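Local coordinates for protein putative gamma-glutamylcyclotransferase YkqA (Bacillus subtilis, PDB 2QIK) that is a putative gamma-glutamylcyclotransferase, probably releasing 5-oxoproline from gamma-glutamyl compounds, with two regions of the AIG2-like family in one chain, at residues I68-D72 / A94-F98; N126-A132 / V189-Y195. All blocks are in the same frame, centred on the assembly; numbering follows the deposited sequence.

In the fold
From the N terminus the chain first lays down most of a five-stranded antiparallel sheet, then helix 65-74, then the hairpin of strands 79-87 and 90-98. Contact 1 closes this excursion: 21 residues, mostly strand, separate 68-72 from 94-98, and the helix ends up packed against strand 90-98, which pairs with both 79-87 and 3-7 and so closes the sheet into a barrel. Contact 2 opens only after contact 1 has closed, so the two are in series and neither nest nor cross. It pairs strand 128-132 with the end of strand 185-193, closing a span of 56 residues, about half of it strand. The contacts lie on opposite sides of the chain's centre, their centres about 34 Å apart.

Contact 1 of 2, residues I68-D72 / A94-F98; sequences IHKLD and ALIYF
Residues 68-72 form one turn of regular alpha helix, with Asp72 N donating to Ile68 O at 2.9 Å; residues 94-98 are an extended strand. The two axes run nearly parallel, 15° apart and 11.2 Å from each other at closest approach, with Ile68 nearest Leu95 and Asp72 nearest Tyr97 (CA-CA 9.5 and 8.8 Å). No backbone groups bond across so wide a gap; side chains bridge it. Strand alternation sends Leu95 and Tyr97 toward the helix.

The apolar part has two pieces. Ile68, with both chi angles m, brings CD1 to 3.9 Å from Leu95 CD1, branched aliphatic ends meeting at a partly exposed margin. Leu71 points at the strand and sets its CB 3.7 Å from Tyr97 CZ and 3.4 Å from Tyr97 OH, while its side chain also meets Leu11, a substrate-binding residue by similarity.

The polar part centres on Tyr97, whose m rotamer stretches the ring across to the helix. Its OH donates a hydrogen bond to Asp72 OD1 (2.9 Å), the acid lying near the ring plane. A tyrosine suits this place because it is long enough to span the gap and carries a donor at its tip. Asp72, chi1 m, also forms a salt bridge through OD1 with Lys80.

Helix 65-74 thus covers the closed antiparallel sheet of the first AIG2-like region, beside Leu11 of the probable substrate site. Chemically, the contact joins apolar packing to a directional bond: the hydroxyl of the buried Tyr97 has an acceptor, and the charge of that carboxylate is offset by Lys80.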
loop_
_atom_site.group_PDB
_atom_site.type_symbol
_atom_site.label_atom_id
_atom_site.label_comp_id
_atom_site.label_asym_id
_atom_site.label_seq_id
_atom_site.Cartn_x
_atom_site.Cartn_y
_atom_site.Cartn_z
ATOM N N ILE A 68 18.679 -9.139 -15.097
ATOM C CA ILE A 68 17.800 -9.199 -16.297
ATOM C C ILE A 68 18.064 -10.442 -17.142
ATOM O O ILE A 68 17.117 -11.071 -17.606
ATOM C CB ILE A 68 17.872 -7.901 -17.115
ATOM C CG1 ILE A 68 17.449 -6.701 -16.301
ATOM C CG2 ILE A 68 17.058 -7.985 -18.402
ATOM C CD1 ILE A 68 15.995 -6.813 -15.694
ATOM N N HIS A 69 19.345 -10.836 -17.311
ATOM C CA HIS A 69 19.576 -12.118 -17.973
ATOM C C HIS A 69 18.924 -13.302 -17.278
ATOM O O HIS A 69 18.366 -14.185 -17.915
ATOM C CB HIS A 69 21.072 -12.440 -18.119
ATOM C CG HIS A 69 21.793 -11.615 -19.136
ATOM N ND1 HIS A 69 22.956 -10.889 -18.932
ATOM C CD2 HIS A 69 21.431 -11.342 -20.418
ATOM C CE1 HIS A 69 23.290 -10.248 -20.054
ATOM N NE2 HIS A 69 22.368 -10.527 -20.968
ATOM N N LYS A 70 19.048 -13.344 -15.936
ATOM C CA LYS A 70 18.487 -14.414 -15.140
ATOM C C LYS A 70 16.973 -14.481 -15.381
ATOM O O LYS A 70 16.375 -15.543 -15.468
ATOM C CB LYS A 70 18.849 -14.296 -13.641
ATOM C CG LYS A 70 20.244 -14.542 -13.383
ATOM C CD LYS A 70 20.761 -14.042 -12.107
ATOM C CE LYS A 70 20.450 -14.878 -11.097
ATOM N NZ LYS A 70 20.756 -14.337 -9.722
ATOM N N LEU A 71 16.336 -13.324 -15.334
ATOM C CA LEU A 71 14.887 -13.264 -15.576
ATOM C C LEU A 71 14.512 -13.681 -16.994
ATOM O O LEU A 71 13.555 -14.430 -17.204
ATOM C CB LEU A 71 14.350 -11.847 -15.280
ATOM C CG LEU A 71 14.543 -11.389 -13.830
ATOM C CD1 LEU A 71 13.904 -9.997 -13.689
ATOM C CD2 LEU A 71 14.007 -12.327 -12.810
ATOM N N ASP A 72 15.238 -13.192 -18.009
ATOM C CA ASP A 72 15.019 -13.630 -19.324
ATOM C C ASP A 72 15.049 -15.156 -19.470
ATOM O O ASP A 72 14.218 -15.755 -20.153
ATOM C CB ASP A 72 16.078 -13.054 -20.257
ATOM C CG ASP A 72 16.020 -11.593 -20.464
ATOM O OD1 ASP A 72 14.965 -10.945 -20.259
ATOM O OD2 ASP A 72 17.020 -11.014 -20.991
ATOM N N ALA A 94 10.191 1.871 -16.798
ATOM C CA ALA A 94 10.688 0.583 -16.305
ATOM C C ALA A 94 10.361 -0.541 -17.238
ATOM O O ALA A 94 9.367 -0.525 -17.926
ATOM C CB ALA A 94 10.109 0.325 -14.904
ATOM N N LEU A 95 11.189 -1.596 -17.182
ATOM C CA LEU A 95 10.920 -2.827 -17.869
ATOM C C LEU A 95 9.776 -3.559 -17.191
ATOM O O LEU A 95 9.565 -3.481 -15.989
ATOM C CB LEU A 95 12.137 -3.727 -17.729
ATOM C CG LEU A 95 13.319 -3.317 -18.563
ATOM C CD1 LEU A 95 14.586 -4.098 -18.144
ATOM C CD2 LEU A 95 13.027 -3.569 -20.079
ATOM N N ILE A 96 9.085 -4.358 -17.988
ATOM C CA ILE A 96 7.997 -5.226 -17.469
ATOM C C ILE A 96 7.978 -6.474 -18.336
ATOM O O ILE A 96 8.143 -6.371 -19.554
ATOM C CB ILE A 96 6.650 -4.513 -17.456
ATOM C CG1 ILE A 96 5.584 -5.328 -16.727
ATOM C CG2 ILE A 96 6.210 -4.120 -18.846
ATOM C CD1 ILE A 96 4.242 -4.550 -16.559
ATOM N N TYR A 97 7.765 -7.645 -17.720
ATOM C CA TYR A 97 7.637 -8.910 -18.411
ATOM C C TYR A 97 6.181 -9.236 -18.597
ATOM O O TYR A 97 5.372 -9.028 -17.719
ATOM C CB TYR A 97 8.346 -10.032 -17.612
ATOM C CG TYR A 97 9.860 -9.971 -17.687
ATOM C CD1 TYR A 97 10.561 -10.754 -18.576
ATOM C CD2 TYR A 97 10.581 -9.107 -16.891
ATOM C CE1 TYR A 97 11.967 -10.690 -18.660
ATOM C CE2 TYR A 97 11.982 -9.023 -16.970
ATOM C CZ TYR A 97 12.652 -9.797 -17.895
ATOM O OH TYR A 97 14.010 -9.690 -17.877
ATOM N N PHE A 98 5.873 -9.879 -19.712
ATOM C CA PHE A 98 4.466 -10.283 -20.010
ATOM C C PHE A 98 4.451 -11.534 -20.829
ATOM O O PHE A 98 5.359 -11.777 -21.602
ATOM C CB PHE A 98 3.705 -9.114 -20.744
ATOM C CG PHE A 98 4.294 -8.771 -22.093
ATOM C CD1 PHE A 98 3.772 -9.346 -23.270
ATOM C CD2 PHE A 98 5.284 -7.782 -22.222
ATOM C CE1 PHE A 98 4.257 -8.987 -24.524
ATOM C CE2 PHE A 98 5.789 -7.462 -23.469
ATOM C CZ PHE A 98 5.278 -8.053 -24.615
#

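Contact 2 of 2, residues N126-A132 / V189-Y195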
loop_
_atom_site.group_PDB
_atom_site.type_symbol
_atom_site.label_atom_id
_atom_site.label_comp_id
_atom_site.label_asym_id
_atom_site.label_seq_id
_atom_site.Cartn_x
_atom_site.Cartn_y
_atom_site.Cartn_z
ATOM N N ASN A 126 -6.064 -15.426 6.864
ATOM C CA ASN A 126 -6.602 -15.297 8.227
ATOM C C ASN A 126 -5.519 -15.748 9.207
ATOM O O ASN A 126 -5.076 -16.875 9.091
ATOM C CB ASN A 126 -7.869 -16.207 8.370
ATOM C CG ASN A 126 -8.668 -15.984 9.630
ATOM O OD1 ASN A 126 -9.209 -17.009 10.234
ATOM N ND2 ASN A 126 -8.847 -14.812 10.011
ATOM N N PRO A 127 -5.068 -14.906 10.131
ATOM C CA PRO A 127 -5.492 -13.542 10.326
ATOM C C PRO A 127 -4.895 -12.593 9.285
ATOM O O PRO A 127 -4.036 -12.975 8.494
ATOM C CB PRO A 127 -4.873 -13.203 11.681
ATOM C CG PRO A 127 -3.653 -14.009 11.730
ATOM C CD PRO A 127 -4.022 -15.322 11.092
ATOM N N ILE A 128 -5.341 -11.353 9.340
ATOM C CA ILE A 128 -4.796 -10.243 8.626
ATOM C C ILE A 128 -4.036 -9.357 9.659
ATOM O O ILE A 128 -4.632 -9.083 10.708
ATOM C CB ILE A 128 -5.968 -9.452 8.043
ATOM C CG1 ILE A 128 -6.740 -10.285 6.993
ATOM C CG2 ILE A 128 -5.514 -8.131 7.433
ATOM C CD1 ILE A 128 -5.919 -10.694 5.743
ATOM N N TYR A 129 -2.821 -8.891 9.335
ATOM C CA TYR A 129 -2.146 -7.882 10.151
ATOM C C TYR A 129 -2.422 -6.568 9.410
ATOM O O TYR A 129 -1.961 -6.338 8.300
ATOM C CB TYR A 129 -0.668 -8.224 10.237
ATOM C CG TYR A 129 -0.492 -9.384 11.176
ATOM C CD1 TYR A 129 -0.519 -9.175 12.554
ATOM C CD2 TYR A 129 -0.407 -10.681 10.722
ATOM C CE1 TYR A 129 -0.417 -10.233 13.447
ATOM C CE2 TYR A 129 -0.356 -11.733 11.595
ATOM C CZ TYR A 129 -0.331 -11.528 12.928
ATOM O OH TYR A 129 -0.268 -12.597 13.796
ATOM N N TYR A 130 -3.204 -5.714 10.047
ATOM C CA TYR A 130 -3.744 -4.473 9.514
ATOM C C TYR A 130 -3.059 -3.282 10.180
ATOM O O TYR A 130 -3.125 -3.108 11.402
ATOM C CB TYR A 130 -5.255 -4.395 9.710
ATOM C CG TYR A 130 -5.844 -3.033 9.404
ATOM C CD1 TYR A 130 -5.601 -2.414 8.211
ATOM C CD2 TYR A 130 -6.581 -2.373 10.344
ATOM C CE1 TYR A 130 -6.028 -1.130 7.976
ATOM C CE2 TYR A 130 -7.063 -1.078 10.124
ATOM C CZ TYR A 130 -6.759 -0.467 8.919
ATOM O OH TYR A 130 -7.163 0.827 8.703
ATOM N N PHE A 131 -2.391 -2.463 9.353
ATOM C CA PHE A 131 -1.637 -1.275 9.826
ATOM C C PHE A 131 -2.466 0.003 9.622
ATOM O O PHE A 131 -2.772 0.364 8.463
ATOM C CB PHE A 131 -0.334 -1.194 9.085
ATOM C CG PHE A 131 0.557 -0.093 9.516
ATOM C CD1 PHE A 131 1.238 -0.095 10.729
ATOM C CD2 PHE A 131 0.775 1.004 8.700
ATOM C CE1 PHE A 131 2.066 0.983 11.117
ATOM C CE2 PHE A 131 1.568 2.076 9.168
ATOM C CZ PHE A 131 2.208 2.025 10.302
ATOM N N ALA A 132 -2.840 0.615 10.728
ATOM C CA ALA A 132 -3.605 1.832 10.714
ATOM C C ALA A 132 -2.723 2.994 11.135
ATOM O O ALA A 132 -2.040 2.915 12.167
ATOM C CB ALA A 132 -4.767 1.701 11.782
ATOM N N VAL A 189 -0.533 1.845 14.276
ATOM C CA VAL A 189 -0.946 0.715 15.156
ATOM C C VAL A 189 -1.153 -0.485 14.205
ATOM O O VAL A 189 -1.868 -0.388 13.224
ATOM C CB VAL A 189 -2.321 1.039 15.889
ATOM C CG1 VAL A 189 -2.750 -0.067 16.831
ATOM C CG2 VAL A 189 -2.296 2.390 16.592
ATOM N N LEU A 190 -0.576 -1.610 14.566
ATOM C CA LEU A 190 -0.799 -2.860 13.870
ATOM C C LEU A 190 -1.784 -3.664 14.654
ATOM O O LEU A 190 -1.601 -3.937 15.852
ATOM C CB LEU A 190 0.521 -3.631 13.706
ATOM C CG LEU A 190 0.440 -4.859 12.846
ATOM C CD1 LEU A 190 0.180 -4.446 11.399
ATOM C CD2 LEU A 190 1.674 -5.709 12.948
ATOM N N TYR A 191 -2.886 -4.062 14.020
ATOM C CA TYR A 191 -3.900 -4.913 14.593
ATOM C C TYR A 191 -3.855 -6.320 13.994
ATOM O O TYR A 191 -3.581 -6.485 12.809
ATOM C CB TYR A 191 -5.285 -4.404 14.285
ATOM C CG TYR A 191 -5.702 -3.053 14.814
ATOM C CD1 TYR A 191 -6.241 -2.901 16.071
ATOM C CD2 TYR A 191 -5.649 -1.960 14.001
ATOM C CE1 TYR A 191 -6.679 -1.705 16.531
ATOM C CE2 TYR A 191 -6.089 -0.693 14.452
ATOM C CZ TYR A 191 -6.628 -0.593 15.706
ATOM O OH TYR A 191 -7.113 0.623 16.155
ATOM N N ARG A 192 -4.089 -7.349 14.803
ATOM C CA ARG A 192 -4.347 -8.708 14.295
ATOM C C ARG A 192 -5.878 -8.854 14.205
ATOM O O ARG A 192 -6.570 -8.772 15.228
ATOM C CB ARG A 192 -3.807 -9.734 15.264
ATOM C CG ARG A 192 -3.954 -11.169 14.809
ATOM C CD ARG A 192 -3.462 -12.153 15.780
ATOM N NE ARG A 192 -2.063 -12.011 15.910
ATOM C CZ ARG A 192 -1.401 -11.382 16.894
ATOM N NH1 ARG A 192 -2.049 -10.861 17.933
ATOM N NH2 ARG A 192 -0.078 -11.293 16.846
ATOM N N ILE A 193 -6.383 -9.010 12.989
ATOM C CA ILE A 193 -7.828 -9.076 12.758
ATOM C C ILE A 193 -8.196 -10.360 11.996
ATOM O O ILE A 193 -7.382 -10.873 11.215
ATOM C CB ILE A 193 -8.345 -7.842 12.033
ATOM C CG1 ILE A 193 -7.902 -7.812 10.540
ATOM C CG2 ILE A 193 -7.964 -6.541 12.709
ATOM C CD1 ILE A 193 -8.445 -6.602 9.775
ATOM N N PRO A 194 -9.410 -10.861 12.165
ATOM C CA PRO A 194 -9.853 -11.941 11.339
ATOM C C PRO A 194 -10.130 -11.446 9.916
ATOM O O PRO A 194 -10.516 -10.316 9.707
ATOM C CB PRO A 194 -11.137 -12.465 12.037
ATOM C CG PRO A 194 -11.091 -11.839 13.422
ATOM C CD PRO A 194 -10.402 -10.502 13.187
ATOM N N TYR A 195 -10.014 -12.370 8.973
ATOM C CA TYR A 195 -10.447 -12.145 7.596
ATOM C C TYR A 195 -11.870 -11.519 7.539
ATOM O O TYR A 195 -12.164 -10.706 6.669
ATOM C CB TYR A 195 -10.395 -13.431 6.832
ATOM C CG TYR A 195 -10.740 -13.255 5.376
ATOM C CD1 TYR A 195 -9.918 -12.610 4.497
ATOM C CD2 TYR A 195 -11.922 -13.791 4.853
ATOM C CE1 TYR A 195 -10.243 -12.436 3.180
ATOM C CE2 TYR A 195 -12.257 -13.626 3.528
ATOM C CZ TYR A 195 -11.400 -12.973 2.699
ATOM O OH TYR A 195 -11.764 -12.842 1.363
#
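Two strands, 128-132 and 189-193, lie side by side as an antiparallel pair in the second AIG2-like part of the protein, away from the predicted substrate site. Their short axes are 4.5 Å apart at closest, with 152° between directions, the usual twist of neighbouring strands. Ile128-Ile193, Tyr130-Tyr191 and Ala132-Val189 are hydrogen-bonded pairs, each closed by two backbone bonds, such as Ile128 N to Ile193 O at 2.8 Å. Tyr129-Arg192 and Phe131-Leu190 are the non-hydrogen-bonded pairs between them.

On the face bearing Ile128, Tyr130, Ala132, Val189, Tyr191 and Ile193, large and small side chains interlock. Ile193 lays CG1 against Ile128 CB (3.6 Å) and reaches diagonally across to the neighbouring strand, where Ile193 CD1 lies 3.9 Å from Tyr130 CB. Tyr130 CD2 touches Tyr191 CD2 at 3.8 Å. Small Ala132 leaves room for the Tyr191 ring edge, Ala132 CB being 3.8 Å from Tyr191 CE2. A citrate, probably from the crystallisation liquor, lies beside Tyr130.

On the other face, Leu190 pushes CD1 into the hollow between Tyr129 and Phe131, 4.0 Å from the CB of each. Long Tyr129 leans over Arg192, whose NE donates to Tyr129 OH (2.8 Å). Cis Pro127, immediately before strand 128-132, lays its ring against the Arg192 stem (Pro127 CB to Arg192 CG, 3.8 Å).

Strand 185-193 lies between 128-132 and 154-161; Asp153, just before the latter, forms a salt bridge with Arg192. At the other edge of 128-132, Tyr129 and Phe131 share backbone hydrogen bonds with Leu230 of strand 224-234, and Tyr258 of helix 245-258 covers Val189 and Tyr191.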